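Local coordinates for protein acetyl-xylan esterase (Streptomyces lividans, PDB 2CC0) that removes acetyl groups from acetylated xylan as a metal-ion-dependent family 4 carbohydrate esterase involved in plant cell wall degradation, at residues W124-Q129 with Q150-H155. Numbering follows the deposited sequence.
Sequences WDVDSQ and QVILMH. With ACT (acetate ion), chain D.
Leu-153 lies against one face of the Trp-124 indole: its CD2 sits 3.7 Å from the centroid of the six-membered ring, almost exactly on the ring normal, a CH-pi contact, while its CB lies on the same face, off the rim at CG and CD2. The two side chains run side by side, pointing the same way; a chi1 of 53° sets Trp-124 CG between the backbone N and the carbonyl carbon, and chi2 then turns the ring. An alanine in place of Trp-124 would probably leave Leu-153 CD2 without its aromatic cover and open a gap beside the acetate, whose CH3 approaches Trp-124 CZ3 at 3.4 Å. Asp-127 OD1, 3.6 Å from Leu-153 CD2, closes an Asx turn with Gln-129 N and also accepts from Trp-131 NE1.

Strands 126-127 and 151-155 pair in parallel, joined through helix 136-144 as a beta-alpha-beta unit of the polysaccharide deacetylase fold. Leu-153 N gives a nearly straight bond to Val-126 O (2.9 Å). Beyond it, Leu-153 O is gripped twice by Ser-128, through N and through OG, the latter at 2.8 Å. On the helix side Val-126 CG1 meets Ile-152 CD1, and Ala-142 packs on both residues.

Toward the second subunit the contact is polar rather than packed. Val-151 O accepts from Asp-125 N and, at a longer 3.2 Å, from Val-126 N; Val-151 N returns a bond to the anti side of Asp-125 OD2 (2.9 Å). Asp-125 OD1 forms a salt bridge with Arg-188 of the second subunit. The loose side is at the zinc end, where His-155 NE2 makes a long, weak bond to OXT of the acetate (3.4 Å), probably from the crystallisation liquor.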
ATOM      1  N   TRP A 124       0.937  -2.296  -7.052  1.00 10.35           N
ATOM      2  CA  TRP A 124       0.787  -1.053  -7.823  1.00 10.06           C
ATOM      3  C   TRP A 124      -0.659  -0.575  -7.671  1.00 10.37           C
ATOM      4  O   TRP A 124      -1.542  -1.333  -7.228  1.00 11.26           O
ATOM      5  CB  TRP A 124       1.141  -1.223  -9.324  1.00 10.78           C
ATOM      6  CG  TRP A 124       0.409  -2.343  -9.960  1.00 10.47           C
ATOM      7  CD1 TRP A 124      -0.862  -2.305 -10.482  1.00 11.44           C
ATOM      8  CD2 TRP A 124       0.872  -3.691 -10.115  1.00 11.40           C
ATOM      9  NE1 TRP A 124      -1.221  -3.552 -10.950  1.00 11.70           N
ATOM     10  CE2 TRP A 124      -0.175  -4.419 -10.744  1.00 12.34           C
ATOM     11  CE3 TRP A 124       2.072  -4.363  -9.789  1.00 11.25           C
ATOM     12  CZ2 TRP A 124      -0.063  -5.791 -11.052  1.00 12.05           C
ATOM     13  CZ3 TRP A 124       2.176  -5.743 -10.081  1.00 11.15           C
ATOM     14  CH2 TRP A 124       1.111  -6.426 -10.715  1.00 13.06           C
ATOM     15  N   ASP A 125      -0.868   0.694  -8.001  1.00  9.55           N
ATOM     16  CA  ASP A 125      -2.204   1.301  -8.044  1.00  9.72           C
ATOM     17  C   ASP A 125      -2.756   1.285  -9.478  1.00 10.47           C
ATOM     18  O   ASP A 125      -3.969   1.133  -9.699  1.00 12.50           O
ATOM     19  CB  ASP A 125      -2.131   2.743  -7.514  1.00 10.08           C
ATOM     20  CG  ASP A 125      -1.759   2.772  -6.045  1.00 11.74           C
ATOM     21  OD1 ASP A 125      -2.675   2.483  -5.230  1.00 15.82           O
ATOM     22  OD2 ASP A 125      -0.576   3.020  -5.689  1.00 11.32           O
ATOM     23  N   VAL A 126      -1.869   1.496 -10.449  1.00 10.67           N
ATOM     24  CA  VAL A 126      -2.262   1.542 -11.850  1.00 10.55           C
ATOM     25  C   VAL A 126      -1.325   0.655 -12.645  1.00 10.57           C
ATOM     26  O   VAL A 126      -0.103   0.697 -12.435  1.00  9.71           O
ATOM     27  CB  VAL A 126      -2.145   2.993 -12.364  1.00 10.60           C
ATOM     28  CG1 VAL A 126      -2.345   3.097 -13.897  1.00 12.19           C
ATOM     29  CG2 VAL A 126      -3.102   3.924 -11.609  1.00 12.83           C
ATOM     30  N   ASP A 127      -1.894  -0.152 -13.544  1.00 10.56           N
ATOM     31  CA  ASP A 127      -1.108  -0.983 -14.455  1.00 11.93           C
ATOM     32  C   ASP A 127      -1.139  -0.258 -15.803  1.00 11.53           C
ATOM     33  O   ASP A 127      -2.213  -0.081 -16.390  1.00 12.89           O
ATOM     34  CB  ASP A 127      -1.711  -2.391 -14.542  1.00 13.17           C
ATOM     35  CG  ASP A 127      -1.029  -3.288 -15.584  1.00 15.25           C
ATOM     36  OD1 ASP A 127      -0.035  -2.874 -16.206  1.00 15.87           O
ATOM     37  OD2 ASP A 127      -1.515  -4.428 -15.787  1.00 21.30           O
ATOM     38  N   SER A 128       0.027   0.183 -16.278  1.00 11.00           N
ATOM     39  CA  SER A 128       0.119   0.908 -17.541  1.00 11.74           C
ATOM     40  C   SER A 128      -0.253   0.022 -18.726  1.00 12.38           C
ATOM     41  O   SER A 128      -0.517   0.526 -19.824  1.00 13.04           O
ATOM     42  CB  SER A 128       1.555   1.422 -17.737  1.00 12.05           C
ATOM     43  OG  SER A 128       2.432   0.353 -18.098  1.00 11.88           O
ATOM     44  N   GLN A 129      -0.247  -1.300 -18.511  1.00 12.42           N
ATOM     45  CA  GLN A 129      -0.470  -2.295 -19.579  1.00 13.15           C
ATOM     46  C   GLN A 129       0.582  -2.247 -20.695  1.00 13.52           C
ATOM     47  O   GLN A 129       0.349  -2.778 -21.796  1.00 13.60           O
ATOM     48  CB  GLN A 129      -1.887  -2.163 -20.185  1.00 14.48           C
ATOM     49  CG  GLN A 129      -2.957  -2.565 -19.171  1.00 17.74           C
ATOM     50  CD  GLN A 129      -3.348  -4.004 -19.341  1.00 23.30           C
ATOM     51  OE1 GLN A 129      -3.902  -4.383 -20.383  1.00 26.31           O
ATOM     52  NE2 GLN A 129      -3.106  -4.815 -18.325  1.00 24.82           N
ATOM     53  N   GLN A 150       0.579   7.466  -5.230  1.00  8.50           N
ATOM     54  CA  GLN A 150       0.290   6.285  -6.022  1.00  9.08           C
ATOM     55  C   GLN A 150       1.421   5.796  -6.909  1.00  8.55           C
ATOM     56  O   GLN A 150       2.264   6.582  -7.366  1.00  9.28           O
ATOM     57  CB  GLN A 150      -0.996   6.471  -6.803  1.00  8.99           C
ATOM     58  CG  GLN A 150      -2.151   6.771  -5.841  1.00  9.94           C
ATOM     59  CD  GLN A 150      -3.499   6.730  -6.519  1.00 11.94           C
ATOM     60  OE1 GLN A 150      -3.716   7.409  -7.521  1.00 15.76           O
ATOM     61  NE2 GLN A 150      -4.431   5.940  -5.957  1.00 14.04           N
ATOM     62  N   VAL A 151       1.367   4.493  -7.178  1.00  7.93           N
ATOM     63  CA  VAL A 151       2.443   3.762  -7.855  1.00  8.19           C
ATOM     64  C   VAL A 151       1.920   3.178  -9.174  1.00  8.58           C
ATOM     65  O   VAL A 151       0.851   2.573  -9.206  1.00  8.78           O
ATOM     66  CB  VAL A 151       2.936   2.623  -6.942  1.00  7.99           C
ATOM     67  CG1 VAL A 151       3.894   1.734  -7.669  1.00  8.23           C
ATOM     68  CG2 VAL A 151       3.572   3.152  -5.632  1.00  9.96           C
ATOM     69  N   ILE A 152       2.686   3.347 -10.257  1.00  8.35           N
ATOM     70  CA  ILE A 152       2.306   2.782 -11.555  1.00  9.24           C
ATOM     71  C   ILE A 152       3.300   1.686 -11.992  1.00  9.33           C
ATOM     72  O   ILE A 152       4.513   1.870 -11.872  1.00  8.87           O
ATOM     73  CB  ILE A 152       2.197   3.875 -12.668  1.00  9.36           C
ATOM     74  CG1 ILE A 152       1.737   3.233 -13.989  1.00  9.47           C
ATOM     75  CG2 ILE A 152       3.516   4.661 -12.814  1.00 10.16           C
ATOM     76  CD1 ILE A 152       1.145   4.214 -14.999  1.00 11.36           C
ATOM     77  N   LEU A 153       2.757   0.570 -12.485  1.00  8.58           N
ATOM     78  CA  LEU A 153       3.533  -0.505 -13.085  1.00  8.38           C
ATOM     79  C   LEU A 153       3.860  -0.215 -14.550  1.00  8.79           C
ATOM     80  O   LEU A 153       2.958  -0.083 -15.402  1.00  8.85           O
ATOM     81  CB  LEU A 153       2.739  -1.821 -13.001  1.00  8.18           C
ATOM     82  CG  LEU A 153       3.323  -3.010 -13.772  1.00  8.86           C
ATOM     83  CD1 LEU A 153       4.688  -3.431 -13.179  1.00  9.87           C
ATOM     84  CD2 LEU A 153       2.333  -4.179 -13.795  1.00  9.91           C
ATOM     85  N   MET A 154       5.167  -0.134 -14.846  1.00  8.68           N
ATOM     86  CA  MET A 154       5.638  -0.118 -16.234  1.00  9.91           C
ATOM     87  C   MET A 154       6.773  -1.134 -16.327  1.00  9.32           C
ATOM     88  O   MET A 154       7.189  -1.680 -15.305  1.00  8.43           O
ATOM     89  CB  MET A 154       6.103   1.289 -16.644  1.00  9.60           C
ATOM     90  CG  MET A 154       4.935   2.273 -16.743  1.00 10.53           C
ATOM     91  SD  MET A 154       5.479   3.909 -17.238  1.00 13.56           S
ATOM     92  CE  MET A 154       6.240   4.412 -15.689  1.00 13.24           C
ATOM     93  N   HIS A 155       7.269  -1.358 -17.536  1.00  9.03           N
ATOM     94  CA  HIS A 155       8.356  -2.316 -17.743  1.00  9.88           C
ATOM     95  C   HIS A 155       9.550  -1.691 -18.436  1.00 10.69           C
ATOM     96  O   HIS A 155       9.410  -0.683 -19.125  1.00 10.79           O
ATOM     97  CB  HIS A 155       7.837  -3.522 -18.519  1.00  9.61           C
ATOM     98  CG  HIS A 155       6.851  -4.327 -17.722  1.00  9.88           C
ATOM     99  ND1 HIS A 155       5.549  -3.916 -17.520  1.00 10.86           N
ATOM    100  CD2 HIS A 155       7.002  -5.471 -17.018  1.00 11.87           C
ATOM    101  CE1 HIS A 155       4.935  -4.787 -16.740  1.00 10.41           C
ATOM    102  NE2 HIS A 155       5.791  -5.743 -16.427  1.00 11.66           N
TER
HETATM  103  C   ACT D 201       5.400  -8.063 -12.717  0.50 11.49           C
HETATM  104  O   ACT D 201       5.360  -9.288 -12.983  0.50 11.03           O
HETATM  105  OXT ACT D 201       6.116  -7.322 -13.451  0.50 11.77           O
HETATM  106  CH3 ACT D 201       4.629  -7.511 -11.556  0.50 12.03           C